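Local coordinates for protein aminoglycoside phosphotransferase (Alicyclobacillus acidocaldarius subsp. acidocaldarius, PDB 4PDY) that probably transfers a phosphoryl group, perhaps to an aminoglycoside-like acceptor, and binds a histidine in a pocket, at residues T83-T91 against Y105-G113; V28-H39 against W47-Y55. All blocks are in the same frame, centred on the assembly; numbering follows the deposited sequence. Where two conformers were deposited one is given.

Contacts 1 and 2 illustrate how one sheet can carry pocket residues at one place and a hydrophobic hairpin core at another. Their centres lie 13 Å apart, on strands that are neighbours: 103-109, used by contact 1, pairs with 54-60, which begins in contact 2. The two meet directly. In the conformer given, carboxylate atom E109 OE1 of contact 1 makes a salt bridge to R53 NH2 of contact 2 at 3.0 Å, and V107 CG2 packs against Y31 CZ at 3.4 Å. Contact 1 carries W110, V111 and G113 of the histidine pocket. Contact 2 stands further out, the side chain of R54 being about 7 Å from the bound histidine.

Contact 1 of 2, residues T83-T91 against Y105-G113; sequences TKFARFVTT and YYVTEWVSG. With HIS (histidine), chain B.
V89 and V107 are joined by a direct bond on one side and by a water on the other: V89 N donates to V107 O almost straight (173°, 2.8 Å), whereas V89 O and V107 N are bridged by a water that donates to the carbonyl and accepts from the amide. Two residues along each segment, E109 N donates to R87 O at 2.8 Å, in the carbonyl plane. Between these direct bonds lies the non-hydrogen-bonded antiparallel pair F88 and T108. F88 CD1 rests 3.8 Å from T108 CG2, the two side chains running alongside each other, while CE1 continues to Y106 CD1, the rings inclined at 62°. F88 also touches V71 and L74 of helix 64-79. A86 CB fits against T108 OG1 and V111 CG2 (3.7 Å from the latter). The sheet is consistent with the N-terminal lobe of kinase-like phosphotransferases, in which the residues that follow the strand corresponding to 103-109 form the linker between lobes and line the probable nucleotide cleft. Here that linker holds histidine, whose amino N donates to V111 O. With W110 CG anti to its own N (chi1 -173°), one face of the indole is covered by the imidazole, W110 CD2 lying 3.7 Å from CD2 of the ligand. An alanine in place of W110 is likely to leave the imidazole without that flat support and R54 without its cation-pi partner. R87 turns back on its own segment, NE donating to F85 O at 2.9 Å while lying over the centre of the F85 ring, and NH1 reaching T83 O.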
loop_
_atom_site.group_PDB
_atom_site.type_symbol
_atom_site.label_atom_id
_atom_site.label_comp_id
_atom_site.label_asym_id
_atom_site.label_seq_id
_atom_site.Cartn_x
_atom_site.Cartn_y
_atom_site.Cartn_z
ATOM N N THR A 83 -15.570 -1.645 10.914
ATOM C CA THR A 83 -15.539 -3.079 11.219
ATOM C C THR A 83 -14.417 -3.814 10.500
ATOM O O THR A 83 -14.169 -4.978 10.807
ATOM C CB THR A 83 -16.849 -3.788 10.763
ATOM O OG1 THR A 83 -16.907 -3.801 9.314
ATOM C CG2 THR A 83 -18.047 -3.091 11.322
ATOM N N LYS A 84 -13.711 -3.159 9.588
ATOM C CA LYS A 84 -12.917 -3.864 8.583
ATOM C C LYS A 84 -11.473 -4.064 8.998
ATOM O O LYS A 84 -10.543 -3.716 8.261
ATOM C CB LYS A 84 -12.977 -3.147 7.225
ATOM C CG LYS A 84 -14.390 -2.838 6.738
ATOM C CD LYS A 84 -15.141 -4.108 6.336
ATOM C CE LYS A 84 -16.554 -3.811 5.892
ATOM N NZ LYS A 84 -16.685 -2.906 4.712
ATOM N N PHE A 85 -11.295 -4.663 10.174
ATOM C CA PHE A 85 -9.964 -4.905 10.702
ATOM C C PHE A 85 -9.967 -6.138 11.602
ATOM O O PHE A 85 -10.967 -6.445 12.249
ATOM C CB PHE A 85 -9.399 -3.696 11.456
ATOM C CG PHE A 85 -10.119 -3.371 12.724
ATOM C CD1 PHE A 85 -11.371 -2.757 12.714
ATOM C CD2 PHE A 85 -9.527 -3.623 13.945
ATOM C CE1 PHE A 85 -12.031 -2.484 13.887
ATOM C CE2 PHE A 85 -10.174 -3.310 15.129
ATOM C CZ PHE A 85 -11.419 -2.739 15.103
ATOM N N ALA A 86 -8.817 -6.780 11.655
ATOM C CA ALA A 86 -8.620 -7.912 12.554
ATOM C C ALA A 86 -8.506 -7.402 13.982
ATOM O O ALA A 86 -7.791 -6.463 14.285
ATOM C CB ALA A 86 -7.378 -8.690 12.183
ATOM N N ARG A 87 -9.225 -8.036 14.882
ATOM C CA ARG A 87 -9.340 -7.591 16.244
ATOM C C ARG A 87 -8.197 -8.052 17.127
ATOM O O ARG A 87 -7.880 -9.256 17.184
ATOM C CB ARG A 87 -10.666 -8.038 16.839
ATOM C CG ARG A 87 -11.874 -7.676 16.009
ATOM C CD ARG A 87 -11.926 -6.187 15.653
ATOM N NE ARG A 87 -12.808 -5.972 14.482
ATOM C CZ ARG A 87 -14.119 -5.798 14.537
ATOM N NH1 ARG A 87 -14.804 -5.712 13.413
ATOM N NH2 ARG A 87 -14.770 -5.764 15.698
ATOM N N PHE A 88 -7.617 -7.129 17.880
ATOM C CA PHE A 88 -6.488 -7.402 18.724
ATOM C C PHE A 88 -6.914 -8.172 19.968
ATOM O O PHE A 88 -7.960 -7.924 20.545
ATOM C CB PHE A 88 -5.820 -6.076 19.127
ATOM C CG PHE A 88 -5.282 -5.273 17.943
ATOM C CD1 PHE A 88 -4.099 -5.614 17.352
ATOM C CD2 PHE A 88 -5.983 -4.185 17.437
ATOM C CE1 PHE A 88 -3.587 -4.897 16.282
ATOM C CE2 PHE A 88 -5.501 -3.472 16.362
ATOM C CZ PHE A 88 -4.304 -3.825 15.778
ATOM N N VAL A 89 -6.069 -9.115 20.361
ATOM C CA VAL A 89 -6.242 -9.910 21.577
ATOM C C VAL A 89 -5.234 -9.401 22.589
ATOM O O VAL A 89 -4.067 -9.198 22.262
ATOM C CB VAL A 89 -6.041 -11.412 21.298
ATOM C CG1 VAL A 89 -6.169 -12.186 22.596
ATOM C CG2 VAL A 89 -7.062 -11.840 20.255
ATOM N N THR A 90 -5.669 -9.208 23.821
ATOM C CA THR A 90 -4.788 -8.717 24.864
ATOM C C THR A 90 -4.222 -9.854 25.699
ATOM O O THR A 90 -4.770 -10.948 25.709
ATOM C CB THR A 90 -5.482 -7.727 25.794
ATOM O OG1 THR A 90 -6.600 -8.336 26.418
ATOM C CG2 THR A 90 -5.940 -6.475 25.015
ATOM N N THR A 91 -3.124 -9.594 26.386
ATOM C CA THR A 91 -2.490 -10.570 27.238
ATOM C C THR A 91 -3.312 -10.766 28.522
ATOM O O THR A 91 -4.310 -10.081 28.772
ATOM C CB THR A 91 -1.076 -10.108 27.628
ATOM O OG1 THR A 91 -1.179 -8.991 28.522
ATOM C CG2 THR A 91 -0.222 -9.763 26.399
ATOM N N TYR A 105 5.483 -8.105 19.924
ATOM C CA TYR A 105 4.541 -9.098 19.428
ATOM C C TYR A 105 3.124 -8.641 19.688
ATOM O O TYR A 105 2.814 -8.178 20.781
ATOM C CB TYR A 105 4.783 -10.425 20.150
ATOM C CG TYR A 105 6.140 -11.033 19.885
ATOM C CD1 TYR A 105 6.354 -11.833 18.764
ATOM C CD2 TYR A 105 7.210 -10.786 20.727
ATOM C CE1 TYR A 105 7.585 -12.398 18.516
ATOM C CE2 TYR A 105 8.459 -11.324 20.469
ATOM C CZ TYR A 105 8.652 -12.106 19.354
ATOM O OH TYR A 105 9.871 -12.699 19.116
ATOM N N TYR A 106 2.261 -8.832 18.700
ATOM C CA TYR A 106 0.834 -8.618 18.922
ATOM C C TYR A 106 0.030 -9.645 18.170
ATOM O O TYR A 106 0.499 -10.192 17.184
ATOM C CB TYR A 106 0.416 -7.162 18.580
ATOM C CG TYR A 106 0.578 -6.769 17.138
ATOM C CD1 TYR A 106 -0.431 -6.992 16.224
ATOM C CD2 TYR A 106 1.719 -6.103 16.699
ATOM C CE1 TYR A 106 -0.303 -6.666 14.893
ATOM C CE2 TYR A 106 1.852 -5.761 15.359
ATOM C CZ TYR A 106 0.831 -6.023 14.458
ATOM O OH TYR A 106 0.932 -5.681 13.123
ATOM N N VAL A 107 -1.170 -9.897 18.683
ATOM C CA VAL A 107 -1.993 -11.015 18.258
ATOM C C VAL A 107 -3.366 -10.477 17.882
ATOM O O VAL A 107 -3.927 -9.626 18.578
ATOM C CB VAL A 107 -2.115 -12.039 19.415
ATOM C CG1 VAL A 107 -3.033 -13.176 19.034
ATOM C CG2 VAL A 107 -0.751 -12.588 19.834
ATOM N N THR A 108 -3.918 -11.026 16.799
ATOM C CA THR A 108 -5.296 -10.746 16.411
ATOM C C THR A 108 -6.074 -12.039 16.218
ATOM O O THR A 108 -5.521 -13.147 16.047
ATOM C CB THR A 108 -5.415 -9.933 15.108
ATOM O OG1 THR A 108 -4.936 -10.686 14.001
ATOM C CG2 THR A 108 -4.632 -8.634 15.174
ATOM N N GLU A 109 -7.392 -11.903 16.296
ATOM C CA GLU A 109 -8.277 -12.993 15.902
ATOM C C GLU A 109 -7.957 -13.274 14.445
ATOM O O GLU A 109 -7.558 -12.366 13.706
ATOM C CB GLU A 109 -9.761 -12.594 16.052
ATOM C CG GLU A 109 -10.213 -12.167 17.449
ATOM C CD GLU A 109 -10.313 -13.288 18.497
ATOM O OE1 GLU A 109 -10.388 -14.485 18.148
ATOM O OE2 GLU A 109 -10.338 -12.961 19.709
ATOM N N TRP A 110 -8.126 -14.517 14.015
ATOM C CA TRP A 110 -7.946 -14.862 12.639
ATOM C C TRP A 110 -9.077 -14.370 11.779
ATOM O O TRP A 110 -10.236 -14.448 12.171
ATOM C CB TRP A 110 -7.971 -16.369 12.517
ATOM C CG TRP A 110 -7.639 -16.844 11.195
ATOM C CD1 TRP A 110 -8.485 -17.360 10.228
ATOM C CD2 TRP A 110 -6.336 -16.943 10.689
ATOM N NE1 TRP A 110 -7.745 -17.731 9.132
ATOM C CE2 TRP A 110 -6.421 -17.485 9.396
ATOM C CE3 TRP A 110 -5.081 -16.627 11.211
ATOM C CZ2 TRP A 110 -5.304 -17.681 8.612
ATOM C CZ3 TRP A 110 -3.985 -16.816 10.440
ATOM C CH2 TRP A 110 -4.090 -17.352 9.160
ATOM N N VAL A 111 -8.734 -13.871 10.598
ATOM C CA VAL A 111 -9.709 -13.466 9.606
ATOM C C VAL A 111 -9.708 -14.453 8.458
ATOM O O VAL A 111 -8.703 -14.612 7.773
ATOM C CB VAL A 111 -9.399 -12.064 9.053
ATOM C CG1 VAL A 111 -10.454 -11.707 8.027
ATOM C CG2 VAL A 111 -9.351 -11.062 10.190
ATOM N N SER A 112 -10.838 -15.125 8.270
ATOM C CA SER A 112 -11.003 -16.049 7.163
ATOM C C SER A 112 -11.150 -15.262 5.875
ATOM O O SER A 112 -11.934 -14.320 5.794
ATOM C CB SER A 112 -12.249 -16.930 7.363
ATOM O OG SER A 112 -12.151 -17.691 8.545
ATOM N N GLY A 113 -10.390 -15.648 4.867
ATOM C CA GLY A 113 -10.429 -14.952 3.568
ATOM C C GLY A 113 -9.219 -15.241 2.712
ATOM O O GLY A 113 -8.336 -16.017 3.109
HETATM N N HIS B . -6.794 -15.488 6.404
HETATM C CA HIS B . -5.566 -14.878 5.904
HETATM C C HIS B . -5.088 -15.651 4.678
HETATM O O HIS B . -4.270 -16.497 4.747
HETATM C CB HIS B . -4.459 -14.880 6.966
HETATM C CG HIS B . -4.707 -13.972 8.136
HETATM N ND1 HIS B . -3.734 -13.130 8.632
HETATM C CD2 HIS B . -5.796 -13.791 8.923
HETATM C CE1 HIS B . -4.215 -12.463 9.667
HETATM N NE2 HIS B . -5.466 -12.838 9.861
HETATM O OXT HIS B . -5.556 -15.402 3.561
HETATM O O HOH W 1 -1.613 -8.703 21.318
#

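Contact 2 of 2, residues V28-H39 against W47-Y55; sequences VSKYDLAIQQRH and WTDSKGRRY
T48 O is gripped by two successive amides, Q36 N at 2.9 Å and Q37 N at 3.2 Å, both in the carbonyl plane. This is a classic beta bulge, after which T48 N returns a bond to Q37 O. Beyond it, R38 and W47 lie side by side on the same face of the sheet. R38 CD lies over the five-membered ring, 3.8 Å from its centroid, and V28 CG1 covers the six-membered ring on that same face. R38 NH1 donates to I23 O and makes a salt bridge to E45 OE2, which also accepts from W47 NE1. These strands are the 35-41/44-49 beta hairpin at the border of the six-stranded antiparallel sheet, and the indole, its CG beside the backbone N (chi1 -66°), meets the face of Y31 in an offset edge-to-face pair (planes 72° apart). L33 CD1 stands 3.9 Å over the centre of the Y55 ring, while I35 CD1 touches both W47 CB and Y55 CD1. One water joins the segments here, donating to L33 O and D49 OD2 and accepting from Y55 OH. D49 OD1 accepts from K51 N, an Asx turn, and also from R53 N, on opposite faces of the carboxylate plane.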
loop_
_atom_site.group_PDB
_atom_site.type_symbol
_atom_site.label_atom_id
_atom_site.label_comp_id
_atom_site.label_asym_id
_atom_site.label_seq_id
_atom_site.Cartn_x
_atom_site.Cartn_y
_atom_site.Cartn_z
ATOM N N VAL A 28 3.908 -16.686 23.907
ATOM C CA VAL A 28 2.602 -17.303 23.751
ATOM C C VAL A 28 1.915 -17.421 25.113
ATOM O O VAL A 28 0.710 -17.166 25.259
ATOM C CB VAL A 28 2.746 -18.726 23.161
ATOM C CG1 VAL A 28 1.393 -19.364 22.907
ATOM C CG2 VAL A 28 3.582 -18.754 21.898
ATOM N N SER A 29 2.700 -17.816 26.123
ATOM C CA SER A 29 2.176 -18.027 27.456
ATOM C C SER A 29 1.733 -16.788 28.237
ATOM O O SER A 29 1.141 -16.895 29.296
ATOM C CB SER A 29 3.209 -18.826 28.267
ATOM O OG SER A 29 3.242 -20.164 27.802
ATOM N N LYS A 30 1.993 -15.595 27.687
ATOM C CA LYS A 30 1.447 -14.370 28.284
ATOM C C LYS A 30 -0.036 -14.192 27.980
ATOM O O LYS A 30 -0.722 -13.465 28.688
ATOM C CB LYS A 30 2.207 -13.129 27.786
ATOM C CG LYS A 30 3.687 -13.122 28.130
ATOM C CD LYS A 30 3.915 -13.248 29.622
ATOM C CE LYS A 30 5.389 -13.300 30.004
ATOM N NZ LYS A 30 6.014 -14.569 29.516
ATOM N N TYR A 31 -0.532 -14.883 26.954
ATOM C CA TYR A 31 -1.936 -14.814 26.582
ATOM C C TYR A 31 -2.707 -15.918 27.311
ATOM O O TYR A 31 -2.109 -16.801 27.951
ATOM C CB TYR A 31 -2.080 -14.934 25.062
ATOM C CG TYR A 31 -1.472 -13.753 24.341
ATOM C CD1 TYR A 31 -0.126 -13.707 24.041
ATOM C CD2 TYR A 31 -2.252 -12.666 23.981
ATOM C CE1 TYR A 31 0.436 -12.586 23.408
ATOM C CE2 TYR A 31 -1.705 -11.545 23.372
ATOM C CZ TYR A 31 -0.370 -11.531 23.059
ATOM O OH TYR A 31 0.222 -10.437 22.449
ATOM N N ASP A 32 -4.029 -15.857 27.215
ATOM C CA ASP A 32 -4.901 -16.905 27.757
ATOM C C ASP A 32 -5.635 -17.717 26.676
ATOM O O ASP A 32 -6.833 -17.999 26.774
ATOM C CB ASP A 32 -5.912 -16.309 28.736
ATOM C CG ASP A 32 -5.268 -15.805 30.011
ATOM O OD1 ASP A 32 -4.322 -16.464 30.521
ATOM O OD2 ASP A 32 -5.743 -14.764 30.531
ATOM N N LEU A 33 -4.915 -18.138 25.661
ATOM C CA LEU A 33 -5.533 -18.712 24.476
ATOM C C LEU A 33 -5.440 -20.240 24.362
ATOM O O LEU A 33 -5.945 -20.830 23.397
ATOM C CB LEU A 33 -4.927 -18.079 23.239
ATOM C CG LEU A 33 -5.157 -16.572 23.134
ATOM C CD1 LEU A 33 -4.387 -16.050 21.933
ATOM C CD2 LEU A 33 -6.635 -16.228 23.034
ATOM N N ALA A 34 -4.759 -20.860 25.311
ATOM C CA ALA A 34 -4.698 -22.318 25.361
ATOM C C ALA A 34 -4.236 -22.910 24.036
ATOM O O ALA A 34 -4.846 -23.824 23.473
ATOM C CB ALA A 34 -6.044 -22.924 25.797
ATOM N N ILE A 35 -3.130 -22.382 23.537
ATOM C CA ILE A 35 -2.618 -22.755 22.227
ATOM C C ILE A 35 -1.984 -24.148 22.259
ATOM O O ILE A 35 -1.216 -24.444 23.154
ATOM C CB ILE A 35 -1.628 -21.685 21.714
ATOM C CG1 ILE A 35 -2.324 -20.317 21.589
ATOM C CG2 ILE A 35 -0.985 -22.106 20.396
ATOM C CD1 ILE A 35 -3.602 -20.303 20.757
ATOM N N GLN A 36 -2.343 -24.957 21.257
ATOM C CA GLN A 36 -1.873 -26.334 21.080
ATOM C C GLN A 36 -0.870 -26.466 19.921
ATOM O O GLN A 36 0.024 -27.309 19.980
ATOM C CB GLN A 36 -3.080 -27.269 20.776
ATOM C CG GLN A 36 -4.258 -27.170 21.724
ATOM C CD GLN A 36 -3.896 -27.610 23.122
ATOM O OE1 GLN A 36 -3.438 -28.740 23.318
ATOM N NE2 GLN A 36 -4.087 -26.730 24.095
ATOM N N GLN A 37 -1.047 -25.683 18.853
ATOM C CA GLN A 37 -0.247 -25.806 17.631
ATOM C C GLN A 37 0.146 -24.396 17.134
ATOM O O GLN A 37 -0.659 -23.471 17.187
ATOM C CB GLN A 37 -1.055 -26.552 16.542
ATOM C CG GLN A 37 -0.240 -27.218 15.415
ATOM C CD GLN A 37 -0.146 -26.449 14.094
ATOM O OE1 GLN A 37 0.160 -25.264 14.083
ATOM N NE2 GLN A 37 -0.355 -27.149 12.962
ATOM N N ARG A 38 1.361 -24.276 16.610
ATOM C CA ARG A 38 1.859 -23.010 16.029
ATOM C C ARG A 38 2.687 -23.285 14.798
ATOM O O ARG A 38 3.492 -24.219 14.789
ATOM C CB ARG A 38 2.720 -22.261 17.031
ATOM C CG ARG A 38 1.997 -22.001 18.327
ATOM C CD ARG A 38 2.775 -21.055 19.207
ATOM N NE ARG A 38 3.919 -21.656 19.888
ATOM C CZ ARG A 38 5.184 -21.225 19.809
ATOM N NH1 ARG A 38 5.532 -20.218 19.007
ATOM N NH2 ARG A 38 6.123 -21.810 20.551
ATOM N N HIS A 39 2.500 -22.482 13.759
ATOM C CA HIS A 39 3.360 -22.587 12.591
ATOM C C HIS A 39 3.397 -21.255 11.875
ATOM O O HIS A 39 2.450 -20.499 11.940
ATOM C CB HIS A 39 2.885 -23.710 11.644
ATOM C CG HIS A 39 1.550 -23.458 11.018
ATOM N ND1 HIS A 39 0.358 -23.803 11.618
ATOM C CD2 HIS A 39 1.214 -22.801 9.881
ATOM C CE1 HIS A 39 -0.648 -23.421 10.855
ATOM N NE2 HIS A 39 -0.156 -22.820 9.789
ATOM N N TRP A 47 -1.540 -19.446 15.419
ATOM C CA TRP A 47 -1.720 -20.148 16.683
ATOM C C TRP A 47 -3.113 -20.785 16.705
ATOM O O TRP A 47 -4.088 -20.115 16.396
ATOM C CB TRP A 47 -1.655 -19.168 17.847
ATOM C CG TRP A 47 -0.351 -18.518 18.082
ATOM C CD1 TRP A 47 0.825 -18.718 17.407
ATOM C CD2 TRP A 47 -0.073 -17.534 19.087
ATOM N NE1 TRP A 47 1.824 -17.925 17.946
ATOM C CE2 TRP A 47 1.290 -17.204 18.985
ATOM C CE3 TRP A 47 -0.837 -16.940 20.089
ATOM C CZ2 TRP A 47 1.886 -16.265 19.823
ATOM C CZ3 TRP A 47 -0.243 -16.010 20.917
ATOM C CH2 TRP A 47 1.109 -15.701 20.787
ATOM N N THR A 48 -3.203 -22.061 17.088
ATOM C CA THR A 48 -4.452 -22.781 17.048
ATOM C C THR A 48 -4.728 -23.425 18.407
ATOM O O THR A 48 -3.811 -24.007 18.997
ATOM C CB THR A 48 -4.380 -23.842 15.938
ATOM O OG1 THR A 48 -4.016 -23.212 14.695
ATOM C CG2 THR A 48 -5.686 -24.500 15.752
ATOM N N ASP A 49 -5.957 -23.294 18.902
ATOM C CA ASP A 49 -6.372 -23.916 20.170
ATOM C C ASP A 49 -6.938 -25.318 19.913
ATOM O O ASP A 49 -6.925 -25.791 18.779
ATOM C CB ASP A 49 -7.310 -22.996 20.988
ATOM C CG ASP A 49 -8.716 -22.868 20.415
ATOM O OD1 ASP A 49 -9.099 -23.645 19.511
ATOM O OD2 ASP A 49 -9.462 -21.986 20.918
ATOM N N SER A 50 -7.428 -25.960 20.961
ATOM C CA SER A 50 -7.905 -27.339 20.834
ATOM C C SER A 50 -9.169 -27.505 19.997
ATOM O O SER A 50 -9.513 -28.627 19.580
ATOM C CB SER A 50 -8.145 -27.955 22.211
ATOM O OG SER A 50 -9.255 -27.361 22.845
ATOM N N LYS A 51 -9.888 -26.416 19.776
ATOM C CA LYS A 51 -11.079 -26.421 18.938
ATOM C C LYS A 51 -10.755 -26.016 17.496
ATOM O O LYS A 51 -11.633 -25.986 16.649
ATOM C CB LYS A 51 -12.149 -25.473 19.471
ATOM C CG LYS A 51 -12.415 -25.470 20.959
ATOM C CD LYS A 51 -12.784 -26.830 21.474
ATOM C CE LYS A 51 -13.171 -26.745 22.941
ATOM N NZ LYS A 51 -12.605 -27.878 23.726
ATOM N N GLY A 52 -9.493 -25.697 17.223
ATOM C CA GLY A 52 -9.099 -25.257 15.898
ATOM C C GLY A 52 -9.304 -23.773 15.655
ATOM O O GLY A 52 -9.154 -23.341 14.534
ATOM N N ARG A 53 -9.680 -23.023 16.686
ATOM C CA ARG A 53 -9.769 -21.573 16.531
ATOM C C ARG A 53 -8.380 -21.023 16.341
ATOM O O ARG A 53 -7.461 -21.408 17.059
ATOM C CB ARG A 53 -10.427 -20.936 17.735
ATOM C CG ARG A 53 -10.608 -19.448 17.522
ATOM C CD ARG A 53 -11.624 -18.845 18.445
ATOM N NE ARG A 53 -11.882 -17.475 17.983
ATOM C CZ ARG A 53 -12.990 -16.787 18.204
ATOM N NH1 ARG A 53 -13.985 -17.311 18.910
ATOM N NH2 ARG A 53 -13.101 -15.559 17.708
ATOM N N ARG A 54 -8.248 -20.119 15.364
ATOM C CA ARG A 54 -6.963 -19.586 14.924
ATOM C C ARG A 54 -6.762 -18.130 15.380
ATOM O O ARG A 54 -7.722 -17.369 15.486
ATOM C CB ARG A 54 -6.869 -19.649 13.395
ATOM C CG ARG A 54 -6.858 -21.053 12.791
ATOM C CD ARG A 54 -6.509 -21.085 11.303
ATOM N NE ARG A 54 -5.709 -22.274 10.989
ATOM C CZ ARG A 54 -4.856 -22.400 9.971
ATOM N NH1 ARG A 54 -4.670 -21.412 9.089
ATOM N NH2 ARG A 54 -4.174 -23.532 9.842
ATOM N N TYR A 55 -5.505 -17.790 15.634
ATOM C CA TYR A 55 -5.061 -16.432 15.915
ATOM C C TYR A 55 -3.829 -16.175 15.065
ATOM O O TYR A 55 -3.052 -17.085 14.808
ATOM C CB TYR A 55 -4.730 -16.268 17.390
ATOM C CG TYR A 55 -5.868 -16.627 18.280
ATOM C CD1 TYR A 55 -6.071 -17.956 18.680
ATOM C CD2 TYR A 55 -6.747 -15.669 18.712
ATOM C CE1 TYR A 55 -7.133 -18.286 19.468
ATOM C CE2 TYR A 55 -7.816 -15.993 19.511
ATOM C CZ TYR A 55 -8.004 -17.313 19.890
ATOM O OH TYR A 55 -9.047 -17.623 20.705
HETATM O O HOH W 2 -8.338 -19.991 22.389
HETATM O O HOH W 3 -7.232 -25.018 23.698
HETATM O O HOH W 4 -1.389 -23.254 14.133
HETATM O O HOH W 5 -1.822 -21.642 7.848
#